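B-129 (PDB 2WBT) probably binds DNA through two zinc fingers of the C2H2 class and is essential for the function of its archaeal virus. Local coordinates at residues A[60-65]-A[79-84]. Sequence-based numbering, arbitrary orientation.
Sequences SSYLYR and LCLMPF. With ZN (zinc ion), chain C.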
ATOM      1  N   SER A  60      -5.598  -5.053   3.115  1.00 27.16           N
ATOM      2  CA  SER A  60      -4.256  -5.582   2.838  1.00 27.18           C
ATOM      3  C   SER A  60      -4.268  -6.791   1.905  1.00 27.20           C
ATOM      4  O   SER A  60      -3.430  -6.896   1.008  1.00 27.20           O
ATOM      5  CB  SER A  60      -3.553  -5.951   4.145  1.00 27.18           C
ATOM      6  OG  SER A  60      -3.299  -4.800   4.930  1.00 27.18           O
ATOM      7  N   SER A  61      -5.209  -7.703   2.137  1.00 27.22           N
ATOM      8  CA  SER A  61      -5.415  -8.862   1.262  1.00 27.23           C
ATOM      9  C   SER A  61      -5.536  -8.436  -0.202  1.00 27.25           C
ATOM     10  O   SER A  61      -4.974  -9.075  -1.091  1.00 27.25           O
ATOM     11  CB  SER A  61      -6.677  -9.623   1.673  1.00 27.23           C
ATOM     12  OG  SER A  61      -6.748 -10.881   1.025  1.00 27.23           O
ATOM     13  N   TYR A  62      -6.272  -7.353  -0.435  1.00 27.27           N
ATOM     14  CA  TYR A  62      -6.450  -6.801  -1.779  1.00 27.28           C
ATOM     15  C   TYR A  62      -5.144  -6.244  -2.348  1.00 27.30           C
ATOM     16  O   TYR A  62      -4.815  -6.470  -3.515  1.00 27.30           O
ATOM     17  CB  TYR A  62      -7.509  -5.695  -1.764  1.00 27.28           C
ATOM     18  CG  TYR A  62      -7.663  -5.001  -3.095  1.00 27.28           C
ATOM     19  CD1 TYR A  62      -8.522  -5.504  -4.062  1.00 27.28           C
ATOM     20  CD2 TYR A  62      -6.938  -3.852  -3.396  1.00 27.27           C
ATOM     21  CE1 TYR A  62      -8.664  -4.879  -5.292  1.00 27.27           C
ATOM     22  CE2 TYR A  62      -7.071  -3.220  -4.622  1.00 27.27           C
ATOM     23  CZ  TYR A  62      -7.938  -3.737  -5.566  1.00 27.27           C
ATOM     24  OH  TYR A  62      -8.076  -3.114  -6.785  1.00 27.27           O
ATOM     25  N   LEU A  63      -4.420  -5.508  -1.510  1.00 27.30           N
ATOM     26  CA  LEU A  63      -3.182  -4.834  -1.900  1.00 27.30           C
ATOM     27  C   LEU A  63      -2.107  -5.828  -2.349  1.00 27.28           C
ATOM     28  O   LEU A  63      -1.466  -5.628  -3.377  1.00 27.28           O
ATOM     29  CB  LEU A  63      -2.677  -3.982  -0.728  1.00 27.31           C
ATOM     30  CG  LEU A  63      -1.575  -2.949  -0.992  1.00 27.33           C
ATOM     31  CD1 LEU A  63      -1.782  -1.699  -0.134  1.00 27.33           C
ATOM     32  CD2 LEU A  63      -0.190  -3.550  -0.752  1.00 27.33           C
ATOM     33  N   TYR A  64      -1.929  -6.899  -1.582  1.00 27.23           N
ATOM     34  CA  TYR A  64      -0.926  -7.924  -1.902  1.00 27.19           C
ATOM     35  C   TYR A  64      -1.362  -8.886  -3.006  1.00 27.07           C
ATOM     36  O   TYR A  64      -0.520  -9.524  -3.643  1.00 27.06           O
ATOM     37  CB  TYR A  64      -0.519  -8.681  -0.635  1.00 27.22           C
ATOM     38  CG  TYR A  64       0.398  -7.853   0.231  1.00 27.34           C
ATOM     39  CD1 TYR A  64       1.702  -7.586  -0.175  1.00 27.44           C
ATOM     40  CD2 TYR A  64      -0.042  -7.308   1.433  1.00 27.44           C
ATOM     41  CE1 TYR A  64       2.552  -6.812   0.599  1.00 27.49           C
ATOM     42  CE2 TYR A  64       0.802  -6.532   2.217  1.00 27.49           C
ATOM     43  CZ  TYR A  64       2.097  -6.287   1.794  1.00 27.51           C
ATOM     44  OH  TYR A  64       2.940  -5.521   2.567  1.00 27.53           O
ATOM     45  N   ARG A  65      -2.670  -8.984  -3.233  1.00 26.89           N
ATOM     46  CA  ARG A  65      -3.198  -9.688  -4.403  1.00 26.75           C
ATOM     47  C   ARG A  65      -3.082  -8.822  -5.661  1.00 26.50           C
ATOM     48  O   ARG A  65      -2.890  -9.345  -6.761  1.00 26.49           O
ATOM     49  CB  ARG A  65      -4.648 -10.118  -4.169  1.00 26.80           C
ATOM     50  CG  ARG A  65      -4.765 -11.368  -3.305  1.00 26.98           C
ATOM     51  CD  ARG A  65      -6.205 -11.800  -3.070  1.00 27.23           C
ATOM     52  NE  ARG A  65      -6.939 -12.013  -4.320  1.00 27.44           N
ATOM     53  CZ  ARG A  65      -8.039 -11.356  -4.696  1.00 27.64           C
ATOM     54  NH1 ARG A  65      -8.590 -10.421  -3.923  1.00 27.70           N
ATOM     55  NH2 ARG A  65      -8.607 -11.647  -5.863  1.00 27.70           N
ATOM     56  N   LEU A  79     -11.330  -4.777 -10.188  1.00 22.68           N
ATOM     57  CA  LEU A  79     -12.427  -5.452  -9.495  1.00 22.72           C
ATOM     58  C   LEU A  79     -12.128  -6.918  -9.165  1.00 22.88           C
ATOM     59  O   LEU A  79     -12.466  -7.372  -8.070  1.00 22.85           O
ATOM     60  CB  LEU A  79     -13.726  -5.339 -10.299  1.00 22.69           C
ATOM     61  CG  LEU A  79     -14.183  -3.925 -10.674  1.00 22.63           C
ATOM     62  CD1 LEU A  79     -15.494  -3.982 -11.443  1.00 22.60           C
ATOM     63  CD2 LEU A  79     -14.325  -3.040  -9.442  1.00 22.60           C
ATOM     64  N   CYS A  80     -11.507  -7.658 -10.083  1.00 23.03           N
ATOM     65  CA  CYS A  80     -11.161  -9.060  -9.793  1.00 23.84           C
ATOM     66  C   CYS A  80      -9.668  -9.339  -9.583  1.00 22.86           C
ATOM     67  O   CYS A  80      -9.313 -10.409  -9.081  1.00 22.39           O
ATOM     68  CB  CYS A  80     -11.740 -10.012 -10.845  1.00 24.76           C
ATOM     69  SG  CYS A  80     -10.978  -9.868 -12.545  1.00 27.57           S
ATOM     70  N   LEU A  81      -8.801  -8.384  -9.913  1.00 22.28           N
ATOM     71  CA  LEU A  81      -7.350  -8.540  -9.706  1.00 21.81           C
ATOM     72  C   LEU A  81      -6.731  -9.685 -10.502  1.00 21.42           C
ATOM     73  O   LEU A  81      -5.754 -10.292 -10.055  1.00 21.40           O
ATOM     74  CB  LEU A  81      -7.025  -8.727  -8.215  1.00 21.82           C
ATOM     75  CG  LEU A  81      -7.332  -7.539  -7.305  1.00 21.79           C
ATOM     76  CD1 LEU A  81      -7.104  -7.923  -5.851  1.00 21.79           C
ATOM     77  CD2 LEU A  81      -6.485  -6.330  -7.680  1.00 21.78           C
ATOM     78  N   MET A  82      -7.307  -9.990 -11.668  0.50 21.18           N
ATOM     79  CA  MET A  82      -6.798 -11.056 -12.538  0.50 20.96           C
ATOM     80  C   MET A  82      -6.018 -10.460 -13.715  0.50 20.77           C
ATOM     81  O   MET A  82      -6.508  -9.548 -14.385  0.50 20.75           O
ATOM     82  CB  MET A  82      -7.934 -11.943 -13.056  0.50 20.95           C
ATOM     83  CG  MET A  82      -8.684 -12.736 -11.978  0.50 20.94           C
ATOM     84  SD  MET A  82      -7.684 -13.858 -10.973  0.50 20.94           S
ATOM     85  CE  MET A  82      -7.342 -12.846  -9.538  0.50 20.94           C
ATOM     86  N   PRO A  83      -4.798 -10.976 -13.966  1.00 20.57           N
ATOM     87  CA  PRO A  83      -3.948 -10.487 -15.043  1.00 20.35           C
ATOM     88  C   PRO A  83      -4.426 -10.938 -16.414  1.00 20.11           C
ATOM     89  O   PRO A  83      -4.982 -12.028 -16.548  1.00 20.09           O
ATOM     90  CB  PRO A  83      -2.573 -11.098 -14.731  1.00 20.34           C
ATOM     91  CG  PRO A  83      -2.769 -12.076 -13.655  1.00 20.43           C
ATOM     92  CD  PRO A  83      -4.169 -12.077 -13.214  1.00 20.55           C
ATOM     93  N   PHE A  84      -4.205 -10.093 -17.415  1.00 19.87           N
ATOM     94  CA  PHE A  84      -4.548 -10.416 -18.794  1.00 19.69           C
ATOM     95  C   PHE A  84      -3.356 -10.194 -19.711  1.00 19.57           C
ATOM     96  O   PHE A  84      -2.445  -9.427 -19.394  1.00 19.56           O
ATOM     97  CB  PHE A  84      -5.753  -9.598 -19.246  1.00 19.67           C
ATOM     98  CG  PHE A  84      -7.040 -10.072 -18.653  1.00 19.60           C
ATOM     99  CD1 PHE A  84      -7.796 -11.042 -19.295  1.00 19.56           C
ATOM    100  CD2 PHE A  84      -7.483  -9.574 -17.437  1.00 19.56           C
ATOM    101  CE1 PHE A  84      -8.981 -11.494 -18.744  1.00 19.54           C
ATOM    102  CE2 PHE A  84      -8.666 -10.021 -16.880  1.00 19.54           C
ATOM    103  CZ  PHE A  84      -9.415 -10.982 -17.537  1.00 19.53           C
TER
HETATM  104 ZN    ZN C1130     -12.316  -8.218 -13.283  1.00 48.26          ZN
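Leu81, in the zinc knuckle of the first C2H2-type finger, inserts its isobutyl end between Tyr62 and Arg65, which lie one turn apart on helix 60-72, and so joins the finger to the helix preceding it, an illustration of how a residue next to a metal ligand can dock a small zinc-centred unit onto a neighbouring helix. The knuckle follows the CxxC pattern: Cys80 SG binds the zinc ion at 2.2 Å, with Cys77, His93 and Glu98 completing the site. Just after Cys80 the chain turns through Leu81 with a positive phi of 62°, and the leucine faces the helix while the cysteine faces the metal.

The buried part of the contact is apolar. Tyr62 CG is anti to its backbone N (chi1 175°), and the two side chains cross obliquely, with both leucine methyls against the ring: CD1 of the leucine lies by Tyr62 CD1, whereas Leu81 CD2 is 3.6 Å from Tyr62 CZ. A hydrogen bond from the phenol OH to the carbonyl of Pro78 ties the same ring to the finger, and Pro104 and Val105 of the second finger also touch it.

The Arg65 side is looser and exposed. A bend at chi3 (56°) turns NE. The guanidinium presents one face to Leu81 CD1, which sits 3.4 Å above the plane, toward the rim. Arg65 NH2 makes a long, oblique approach to Cys80 O, at 3.5 Å not a hydrogen bond.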